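Local coordinates for 43.8 kDa insecticidal crystal protein (Bacillus thuringiensis, PDB 4JP0) that serves as one component of a binary insecticidal toxin active on western corn rootworm, probably acting at the larval midgut epithelium, at residues I10-H13 with A14-L17; I59-Y62 with A63-N66. All coordinates share one frame; numbering follows the deposited sequence.

Overall arrangement
A chain reversal (interaction 1) and a bend (interaction 2) each follow a strand of the lectin-like beta-trefoil and reach the same antiparallel sheet; their centres are about 20 Å apart. Interaction 1 (10-17) turns the chain from strand 6-12 toward strand 18-22 and is partly buried, with H13, A14 and G16 exposed. Interaction 2 (59-66) leaves strand 56-61 and is buried, with none of its touching residues fully exposed. The chemistry follows the setting. In 10-17 a compact turn is held by backbone bonds and by asparagine oxygens that accept from backbone N-H groups. In 59-66 the two segments meet through a serine hydroxyl and an asparagine amide, which is bonded further to residues elsewhere in the trefoil.

Interaction 1 (I10-H13 with A14-L17); sequences ISNH and ANGL
The reversal after strand 6-12 of the beta-trefoil is an alpha-turn, in which N12 O accepts from G16 N at 3.0 Å. One step outside it, N12 N donates to L17 O at 2.9 Å, nearly in line with the L17 carbonyl, so both backbone polar groups of N12 are used across the turn. The same L17 oxygen lies 3.2 Å from S11 CA, a CA-H...O contact beside the main bond. Inside the loop the N12 side chain takes over. Its CG stands anti to the backbone N (chi1 -173°), which carries the amide oxygen to the N-H groups of A14 and N15. N15 N lies in the carbonyl plane of the N12 side-chain amide, on a lone pair of N12 OD1, at 3.0 Å; A14 N gives N12 OD1 a second, weak bond at 2.9 Å. One oxygen thus collects two successive backbone N-H groups of the turn. The N15 side chain makes the complementary link. N15 OD1 accepts from L17 N, two residues on, at 2.9 Å (161° at the hydrogen): an Asx turn. That fold-back lays N15 OD1 3.2 Å from N12 CB. The two side chains cross at about a right angle, their amide planes 45° apart, so they do not lie flat against each other. G16, at positive phi, completes the change of direction, and the two halves of the stretch run back roughly antiparallel. A backbone bond between I10 and A19 continues the pairing into strand 18-22. On the other side of strand 6-12, S11 and H13 bond through their backbones to N136 and Q134, and N12 ND2 donates to N132 O. The N12 and N15 side chains also rest on A112 of strand 109-112, while L17 packs against L32 of strand 31-33.

Interaction 2 (I59-Y62 with A63-N66); sequences ITSY and AANN
The amide of N65 is met by S61 at its oxygen edge: S61 OG lies in the carbonyl plane, on a lone pair of OD1, and donates to it at 2.8 Å with a C=O...O angle of 137°. Across the two segments, neither face of this amide carries a stacked group. The second flat group, the Y62 ring, meets the following peptide obliquely, with CG 3.8 Å from A63 N; its CD2 makes a loose apolar approach to A63 CB at 4.4 Å. Torsions explain how serine and asparagine find each other. At S61, OG is anti to the backbone N (chi1 -169°), directing the hydroxyl into the bend that follows. At N65, CG is anti to the carbonyl carbon and lies beside the backbone N (chi1 -42°), which turns the amide back toward the strand end. A64 also lies against the hydroxyl, its CB 3.5 Å and its carbonyl O 3.2 Å from S61 OG. This bend leads from strand 56-61 of the beta-trefoil to strand 69-73; backbone bonds of I59 with W70 and of S61 with K68 pair the two flanks. A63 and N65 have positive phi on either side of an extended A64, and this bent path brings A64 and N65 back to S61 OG. The N65 amide is gripped at both ends: OD1 is also bonded to T21 OG1, and ND2 donates to Y22 O and more weakly to L25 O, which should fix its rotation and satisfy a buried polar group. Y62 and A63 touch K198, and N66 touches K193, both on helix 193-199, where the trefoil meets the following part of the toxin.

Interaction 1 (I10-H13 with A14-L17)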
loop_
_atom_site.group_PDB
_atom_site.type_symbol
_atom_site.label_atom_id
_atom_site.label_comp_id
_atom_site.label_asym_id
_atom_site.label_seq_id
_atom_site.Cartn_x
_atom_site.Cartn_y
_atom_site.Cartn_z
ATOM N N ILE A 10 19.576 2.955 -22.197
ATOM C CA ILE A 10 18.697 2.486 -23.297
ATOM C C ILE A 10 19.263 2.980 -24.624
ATOM O O ILE A 10 19.444 4.170 -24.821
ATOM C CB ILE A 10 17.256 3.007 -23.099
ATOM C CG1 ILE A 10 16.662 2.451 -21.811
ATOM C CG2 ILE A 10 16.353 2.632 -24.253
ATOM C CD1 ILE A 10 15.292 3.111 -21.475
ATOM N N SER A 11 19.601 2.056 -25.513
ATOM C CA SER A 11 20.233 2.435 -26.777
ATOM C C SER A 11 19.497 1.862 -27.978
ATOM O O SER A 11 18.850 0.820 -27.886
ATOM C CB SER A 11 21.716 1.995 -26.814
ATOM O OG SER A 11 21.855 0.604 -26.632
ATOM N N ASN A 12 19.634 2.530 -29.119
ATOM C CA ASN A 12 18.914 2.109 -30.291
ATOM C C ASN A 12 19.636 1.019 -31.106
ATOM O O ASN A 12 20.858 1.080 -31.340
ATOM C CB ASN A 12 18.663 3.300 -31.189
ATOM C CG ASN A 12 17.760 2.953 -32.361
ATOM O OD1 ASN A 12 18.223 2.791 -33.480
ATOM N ND2 ASN A 12 16.463 2.825 -32.096
ATOM N N HIS A 13 18.876 0.020 -31.527
ATOM C CA HIS A 13 19.458 -1.075 -32.315
ATOM C C HIS A 13 20.055 -0.592 -33.632
ATOM O O HIS A 13 21.152 -1.003 -33.987
ATOM C CB HIS A 13 18.383 -2.131 -32.588
ATOM C CG HIS A 13 18.803 -3.232 -33.525
ATOM N ND1 HIS A 13 19.610 -4.279 -33.136
ATOM C CD2 HIS A 13 18.430 -3.505 -34.793
ATOM C CE1 HIS A 13 19.746 -5.134 -34.132
ATOM N NE2 HIS A 13 19.057 -4.677 -35.159
ATOM N N ALA A 14 19.341 0.282 -34.341
ATOM C CA ALA A 14 19.803 0.739 -35.662
ATOM C C ALA A 14 21.007 1.669 -35.608
ATOM O O ALA A 14 21.936 1.493 -36.374
ATOM C CB ALA A 14 18.692 1.467 -36.444
ATOM N N ASN A 15 20.979 2.652 -34.717
ATOM C CA ASN A 15 21.977 3.725 -34.778
ATOM C C ASN A 15 22.969 3.805 -33.619
ATOM O O ASN A 15 23.892 4.621 -33.642
ATOM C CB ASN A 15 21.262 5.056 -35.009
ATOM C CG ASN A 15 20.443 5.526 -33.810
ATOM O OD1 ASN A 15 20.754 5.254 -32.639
ATOM N ND2 ASN A 15 19.422 6.307 -34.100
ATOM N N GLY A 16 22.739 2.984 -32.598
ATOM C CA GLY A 16 23.675 2.829 -31.479
ATOM C C GLY A 16 23.744 4.005 -30.507
ATOM O O GLY A 16 24.613 4.038 -29.614
ATOM N N LEU A 17 22.822 4.949 -30.659
ATOM C CA LEU A 17 22.734 6.136 -29.794
ATOM C C LEU A 17 21.953 5.849 -28.537
ATOM O O LEU A 17 21.156 4.912 -28.532
ATOM C CB LEU A 17 22.122 7.285 -30.585
ATOM C CG LEU A 17 22.890 7.706 -31.852
ATOM C CD1 LEU A 17 22.136 8.890 -32.465
ATOM C CD2 LEU A 17 24.352 8.074 -31.503
#

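Interaction 2 (I59-Y62 with A63-N66)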
loop_
_atom_site.group_PDB
_atom_site.type_symbol
_atom_site.label_atom_id
_atom_site.label_comp_id
_atom_site.label_asym_id
_atom_site.label_seq_id
_atom_site.Cartn_x
_atom_site.Cartn_y
_atom_site.Cartn_z
ATOM N N ILE A 59 9.192 4.767 -16.563
ATOM C CA ILE A 59 10.634 4.915 -16.836
ATOM C C ILE A 59 11.108 6.243 -16.205
ATOM O O ILE A 59 10.673 7.363 -16.619
ATOM C CB ILE A 59 10.870 4.922 -18.353
ATOM C CG1 ILE A 59 10.267 3.650 -18.993
ATOM C CG2 ILE A 59 12.389 5.118 -18.642
ATOM C CD1 ILE A 59 10.423 3.570 -20.567
ATOM N N THR A 60 12.009 6.122 -15.228
ATOM C CA THR A 60 12.366 7.254 -14.375
ATOM C C THR A 60 13.767 7.723 -14.597
ATOM O O THR A 60 14.683 6.904 -14.668
ATOM C CB THR A 60 12.267 6.815 -12.914
ATOM O OG1 THR A 60 10.944 6.288 -12.674
ATOM C CG2 THR A 60 12.457 8.013 -11.944
ATOM N N SER A 61 13.939 9.031 -14.714
ATOM C CA SER A 61 15.291 9.578 -14.864
ATOM C C SER A 61 16.028 9.304 -13.536
ATOM O O SER A 61 15.624 9.771 -12.449
ATOM C CB SER A 61 15.214 11.072 -15.149
ATOM O OG SER A 61 16.487 11.542 -15.534
ATOM N N TYR A 62 17.132 8.580 -13.617
ATOM C CA TYR A 62 17.758 8.116 -12.380
ATOM C C TYR A 62 18.613 9.174 -11.724
ATOM O O TYR A 62 19.714 9.435 -12.167
ATOM C CB TYR A 62 18.558 6.830 -12.628
ATOM C CG TYR A 62 19.185 6.250 -11.372
ATOM C CD1 TYR A 62 18.408 5.604 -10.427
ATOM C CD2 TYR A 62 20.547 6.376 -11.130
ATOM C CE1 TYR A 62 18.982 5.066 -9.273
ATOM C CE2 TYR A 62 21.123 5.852 -10.006
ATOM C CZ TYR A 62 20.348 5.218 -9.066
ATOM O OH TYR A 62 20.931 4.657 -7.950
ATOM N N ALA A 63 18.074 9.813 -10.683
ATOM C CA ALA A 63 18.793 10.839 -9.929
ATOM C C ALA A 63 19.233 11.977 -10.845
ATOM O O ALA A 63 20.322 12.570 -10.673
ATOM C CB ALA A 63 20.002 10.255 -9.235
ATOM N N ALA A 64 18.400 12.244 -11.848
ATOM C CA ALA A 64 18.583 13.413 -12.686
ATOM C C ALA A 64 17.199 13.998 -12.959
ATOM O O ALA A 64 16.203 13.282 -12.848
ATOM C CB ALA A 64 19.246 13.049 -13.972
ATOM N N ASN A 65 17.145 15.269 -13.336
ATOM C CA ASN A 65 15.859 15.945 -13.609
ATOM C C ASN A 65 14.840 15.737 -12.504
ATOM O O ASN A 65 13.660 15.597 -12.774
ATOM C CB ASN A 65 15.267 15.454 -14.952
ATOM C CG ASN A 65 16.319 15.331 -16.045
ATOM O OD1 ASN A 65 16.732 14.222 -16.407
ATOM N ND2 ASN A 65 16.736 16.473 -16.593
ATOM N N ASN A 66 15.300 15.747 -11.254
ATOM C CA ASN A 66 14.402 15.567 -10.108
ATOM C C ASN A 66 13.600 14.264 -10.161
ATOM O O ASN A 66 12.474 14.171 -9.611
ATOM C CB ASN A 66 13.480 16.812 -9.931
ATOM C CG ASN A 66 12.995 16.988 -8.508
ATOM O OD1 ASN A 66 13.722 16.717 -7.543
ATOM N ND2 ASN A 66 11.747 17.415 -8.364
#